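Local atomic coordinates of RNA-induced transcriptional silencing complex protein tas3 (Schizosaccharomyces pombe, PDB entry 3D1B), a protein that serves with Ago1 and Chp1 as a core subunit of the RITS complex in RNA interference and heterochromatin formation, represented here by the Tas3 C-terminal alpha motif. Residues Q54-V59 and G95-K100; D16-W21 and T88-A93. All coordinates share one frame; numbering follows the deposited sequence.

Contact 1: Q54-V59 and G95-K100; sequences QVLQLV and GSSIYK
Ser97 faces Leu56 and Gln57 where two nearly parallel helices, inclined at 28°, come close, with axes 8.9 Å apart. The CA atoms of Gln57 and Ser97 lie only 5.0 Å from each other, a spacing that the small serine side chain probably permits: its CB sits 4.1 Å from Gln57 N, against the backbone itself. Ser97 CB and OG both meet the first carbon of Leu56, with OG 3.9 Å from Leu56 CB. The chi1 of 54° places OG between the backbone N and the carbonyl carbon of its own residue, and from there it reaches back along its helix to hydrogen-bond the carbonyls of Ala93 and Val94. With its polar partners on its own helix, the hydroxyl meets Leu56 CB by van der Waals contact alone.

Gln57 is extended, CG anti to the backbone N (chi1 -161°), and reaches across toward Lys100, its amide NE2 coming 4.4 Å from Lys100 CE, a loose contact. The amide is held by the second subunit, where NE2 bonds the carbonyl oxygen of Thr103, and at the same interface Gln54 and Leu58 pack on Tyr99 of that subunit. No direct hydrogen bond joins 54-59 to 95-100; two waters bridge them instead. One molecule donates to both Gln57 O and Ser97 O, at 3.1 Å each, tying the two backbones together. Another bonds Ser96 OG and, weakly, Gln57 OE1.

Helix 52-60 thus lies against helix 89-105 in this all-helical motif. Leu56 also packs on Ala93 and Val94 one turn back along helix 89-105, whereas Val55, Leu58 and Val59 turn to helix 32-46.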
# COMPACT_ATOMS: atom_id res chain seq x y z
N GLN A 54 -0.71 2.78 -3.69
CA GLN A 54 -1.57 2.76 -2.52
C GLN A 54 -2.87 3.51 -2.81
O GLN A 54 -3.94 3.10 -2.37
CB GLN A 54 -0.84 3.36 -1.32
CG GLN A 54 0.33 2.49 -0.87
CD GLN A 54 1.17 3.14 0.22
OE1 GLN A 54 1.82 4.16 -0.01
NE2 GLN A 54 1.16 2.53 1.40
N VAL A 55 -2.77 4.61 -3.56
CA VAL A 55 -3.97 5.37 -3.91
C VAL A 55 -4.90 4.45 -4.71
O VAL A 55 -6.10 4.39 -4.44
CB VAL A 55 -3.62 6.60 -4.78
CG1 VAL A 55 -4.91 7.22 -5.35
CG2 VAL A 55 -2.88 7.63 -3.95
N LEU A 56 -4.34 3.73 -5.68
CA LEU A 56 -5.14 2.82 -6.50
C LEU A 56 -5.82 1.75 -5.67
O LEU A 56 -7.00 1.45 -5.87
CB LEU A 56 -4.26 2.15 -7.55
CG LEU A 56 -3.78 3.01 -8.71
CD1 LEU A 56 -2.91 2.17 -9.64
CD2 LEU A 56 -4.99 3.56 -9.47
N GLN A 57 -5.08 1.17 -4.73
CA GLN A 57 -5.66 0.12 -3.91
C GLN A 57 -6.80 0.66 -3.04
O GLN A 57 -7.85 0.04 -2.93
CB GLN A 57 -4.58 -0.53 -3.04
CG GLN A 57 -4.98 -1.89 -2.50
CD GLN A 57 -3.82 -2.62 -1.83
OE1 GLN A 57 -2.66 -2.42 -2.20
NE2 GLN A 57 -4.12 -3.47 -0.86
N LEU A 58 -6.59 1.82 -2.43
CA LEU A 58 -7.60 2.41 -1.57
C LEU A 58 -8.84 2.82 -2.35
O LEU A 58 -9.97 2.51 -1.95
CB LEU A 58 -7.03 3.63 -0.83
CG LEU A 58 -5.98 3.24 0.21
CD1 LEU A 58 -5.34 4.48 0.80
CD2 LEU A 58 -6.65 2.41 1.30
N VAL A 59 -8.63 3.49 -3.47
CA VAL A 59 -9.73 3.94 -4.30
C VAL A 59 -10.56 2.79 -4.85
O VAL A 59 -11.79 2.81 -4.77
CB VAL A 59 -9.22 4.80 -5.47
CG1 VAL A 59 -10.33 5.05 -6.47
CG2 VAL A 59 -8.69 6.13 -4.93
N GLY A 95 -3.58 -3.13 -12.65
CA GLY A 95 -3.84 -4.56 -12.69
C GLY A 95 -3.72 -5.23 -11.33
O GLY A 95 -4.58 -6.02 -10.93
N SER A 96 -2.64 -4.93 -10.60
CA SER A 96 -2.44 -5.54 -9.29
C SER A 96 -3.54 -5.12 -8.31
O SER A 96 -4.04 -5.94 -7.54
CB SER A 96 -1.07 -5.14 -8.72
OG SER A 96 -0.89 -5.69 -7.42
N SER A 97 -3.94 -3.85 -8.34
CA SER A 97 -4.97 -3.36 -7.44
C SER A 97 -6.34 -3.96 -7.77
O SER A 97 -7.12 -4.27 -6.87
CB SER A 97 -5.03 -1.83 -7.48
OG SER A 97 -5.20 -1.37 -8.80
N ILE A 98 -6.64 -4.13 -9.06
CA ILE A 98 -7.91 -4.71 -9.46
C ILE A 98 -7.92 -6.20 -9.15
O ILE A 98 -8.95 -6.76 -8.80
CB ILE A 98 -8.18 -4.50 -10.97
CG1 ILE A 98 -8.38 -3.01 -11.27
CG2 ILE A 98 -9.43 -5.27 -11.40
CD1 ILE A 98 -9.62 -2.41 -10.60
N TYR A 99 -6.75 -6.84 -9.25
CA TYR A 99 -6.68 -8.27 -8.95
C TYR A 99 -7.01 -8.54 -7.48
O TYR A 99 -7.45 -9.64 -7.13
CB TYR A 99 -5.29 -8.82 -9.30
CG TYR A 99 -5.25 -10.33 -9.27
CD1 TYR A 99 -6.02 -11.08 -10.16
CD2 TYR A 99 -4.50 -11.01 -8.31
CE1 TYR A 99 -6.05 -12.47 -10.10
CE2 TYR A 99 -4.52 -12.41 -8.24
CZ TYR A 99 -5.29 -13.13 -9.14
OH TYR A 99 -5.33 -14.51 -9.07
N LYS A 100 -6.81 -7.54 -6.62
CA LYS A 100 -7.16 -7.69 -5.20
C LYS A 100 -8.67 -7.89 -5.12
O LYS A 100 -9.17 -8.58 -4.24
CB LYS A 100 -6.83 -6.42 -4.41
CG LYS A 100 -5.37 -6.04 -4.34
CD LYS A 100 -4.57 -7.08 -3.58
CE LYS A 100 -3.09 -6.73 -3.62
NZ LYS A 100 -2.24 -7.87 -3.18
O HOH W 1 -8.28 -2.64 -4.50
O HOH W 2 -2.17 -3.51 -5.42

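Contact 2: D16-W21 and T88-A93; sequences DLYINW and TPFAKA
Phe90 reaches from the first turn of helix 89-105 to Tyr18 and Trp21 of helix 14-23. Two T-shaped stacks result. Phe90 turns its edge to the face of Tyr18, with the planes at 68°. Its own face receives the edge of the Trp21 six-membered ring, centroids 5.3 Å apart. CG of Phe90 stands anti to the backbone N (chi1 172°), which carries the ring out to Trp21 while CB stays over the Tyr18 ring.

CH-pi contacts reinforce both pairs. Phe90 CB sits over the middle of the Tyr18 ring, 4.2 Å from its centroid, and Trp21 CB lies over a Phe90 face, off its centre, 3.4 Å from Phe90 CZ. The three rings form an aromatic cluster that bridges helix 14-23 and the start of helix 89-105 in the all-alpha fold; Phe52 of helix 52-60 extends it by meeting Tyr18 edge-to-face. Cut back to an alanine, Phe90 would probably leave the Trp21 edge without the face it packs against and open a gap between the helices.

Tyr18 OH also makes van der Waals contact with Pro89, 3.5 Å from its CB. Polar bonds come from outside the pair: the Glu123 carboxylate accepts from the backbone N of Phe90 and of Ala91, and Thr88 OG1 also bonds it.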
# COMPACT_ATOMS: atom_id res chain seq x y z
N ASP A 16 0.70 13.69 -11.71
CA ASP A 16 -0.60 14.18 -12.16
C ASP A 16 -1.16 13.27 -13.25
O ASP A 16 -2.35 12.95 -13.25
CB ASP A 16 -0.48 15.61 -12.71
CG ASP A 16 -0.56 16.66 -11.62
OD1 ASP A 16 0.17 16.53 -10.62
OD2 ASP A 16 -1.34 17.62 -11.78
N LEU A 17 -0.31 12.87 -14.19
CA LEU A 17 -0.72 11.99 -15.27
C LEU A 17 -1.43 10.74 -14.76
O LEU A 17 -2.50 10.38 -15.25
CB LEU A 17 0.48 11.56 -16.11
CG LEU A 17 0.81 12.43 -17.32
CD1 LEU A 17 2.00 11.84 -18.09
CD2 LEU A 17 -0.41 12.52 -18.23
N TYR A 18 -0.83 10.08 -13.77
CA TYR A 18 -1.42 8.87 -13.20
C TYR A 18 -2.80 9.14 -12.62
O TYR A 18 -3.70 8.31 -12.73
CB TYR A 18 -0.49 8.29 -12.13
CG TYR A 18 0.71 7.57 -12.71
CD1 TYR A 18 1.30 8.00 -13.90
CD2 TYR A 18 1.27 6.47 -12.06
CE1 TYR A 18 2.42 7.36 -14.42
CE2 TYR A 18 2.39 5.82 -12.58
CZ TYR A 18 2.95 6.27 -13.76
OH TYR A 18 4.05 5.62 -14.28
N ILE A 19 -2.97 10.31 -12.01
CA ILE A 19 -4.26 10.69 -11.45
C ILE A 19 -5.26 10.90 -12.58
O ILE A 19 -6.40 10.44 -12.51
CB ILE A 19 -4.15 11.99 -10.61
CG1 ILE A 19 -3.40 11.70 -9.30
CG2 ILE A 19 -5.53 12.54 -10.32
CD1 ILE A 19 -4.11 10.71 -8.38
N ASN A 20 -4.83 11.61 -13.62
CA ASN A 20 -5.70 11.86 -14.77
C ASN A 20 -6.09 10.56 -15.46
O ASN A 20 -7.24 10.39 -15.90
CB ASN A 20 -5.01 12.80 -15.76
CG ASN A 20 -4.81 14.20 -15.21
OD1 ASN A 20 -5.38 14.55 -14.17
ND2 ASN A 20 -4.01 15.01 -15.89
N TRP A 21 -5.14 9.64 -15.57
CA TRP A 21 -5.41 8.35 -16.19
C TRP A 21 -6.39 7.54 -15.35
O TRP A 21 -7.30 6.90 -15.87
CB TRP A 21 -4.11 7.55 -16.37
CG TRP A 21 -3.21 8.10 -17.44
CD1 TRP A 21 -3.58 8.92 -18.48
CD2 TRP A 21 -1.81 7.84 -17.61
NE1 TRP A 21 -2.49 9.19 -19.28
CE2 TRP A 21 -1.39 8.54 -18.77
CE3 TRP A 21 -0.87 7.09 -16.89
CZ2 TRP A 21 -0.07 8.51 -19.23
CZ3 TRP A 21 0.45 7.07 -17.35
CH2 TRP A 21 0.83 7.77 -18.51
N THR A 88 3.15 -1.99 -18.55
CA THR A 88 3.82 -0.75 -18.24
C THR A 88 3.44 -0.36 -16.83
O THR A 88 2.50 -0.89 -16.29
CB THR A 88 3.45 0.31 -19.29
OG1 THR A 88 2.04 0.29 -19.51
CG2 THR A 88 4.15 0.02 -20.60
N PRO A 89 4.20 0.56 -16.20
CA PRO A 89 3.99 1.03 -14.83
C PRO A 89 2.58 1.28 -14.29
O PRO A 89 2.15 0.64 -13.32
CB PRO A 89 4.86 2.29 -14.76
CG PRO A 89 5.99 1.94 -15.67
CD PRO A 89 5.27 1.34 -16.85
N PHE A 90 1.88 2.23 -14.89
CA PHE A 90 0.52 2.56 -14.46
C PHE A 90 -0.40 1.37 -14.64
O PHE A 90 -1.17 1.03 -13.74
CB PHE A 90 -0.01 3.75 -15.27
CG PHE A 90 -1.47 4.04 -15.03
CD1 PHE A 90 -1.88 4.69 -13.87
CD2 PHE A 90 -2.42 3.68 -15.98
CE1 PHE A 90 -3.23 4.98 -13.65
CE2 PHE A 90 -3.77 3.97 -15.78
CZ PHE A 90 -4.17 4.62 -14.61
N ALA A 91 -0.34 0.74 -15.81
CA ALA A 91 -1.18 -0.41 -16.10
C ALA A 91 -0.92 -1.54 -15.11
O ALA A 91 -1.86 -2.17 -14.63
CB ALA A 91 -0.95 -0.89 -17.52
N LYS A 92 0.35 -1.80 -14.82
CA LYS A 92 0.69 -2.87 -13.88
C LYS A 92 0.12 -2.60 -12.49
O LYS A 92 -0.38 -3.50 -11.83
CB LYS A 92 2.21 -3.05 -13.79
CG LYS A 92 2.62 -4.19 -12.86
CD LYS A 92 4.13 -4.38 -12.79
CE LYS A 92 4.71 -4.84 -14.12
NZ LYS A 92 6.18 -5.13 -14.00
N ALA A 93 0.21 -1.35 -12.05
CA ALA A 93 -0.31 -0.98 -10.74
C ALA A 93 -1.83 -1.11 -10.71
O ALA A 93 -2.41 -1.51 -9.70
CB ALA A 93 0.11 0.44 -10.38

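Helix 89-105 is common to both contacts: its first turn meets helix 14-23 in contact 2, and its middle meets helix 52-60 in contact 1. The centres are about 11 Å apart, and the two sites touch directly where Leu56 CD1 lies 3.6 Å from Ala93 CB. Along the chain the segments alternate, 16-21, 54-59, 88-93, 95-100, so the pairings cross. The long helix 89-105, the last but one of the chain, thus brings together two helices from earlier in the sequence. Contact 1 is the nearer to the centre of the chain and has residues that reach the second subunit, whereas no other protein chain of the assembly touches contact 2.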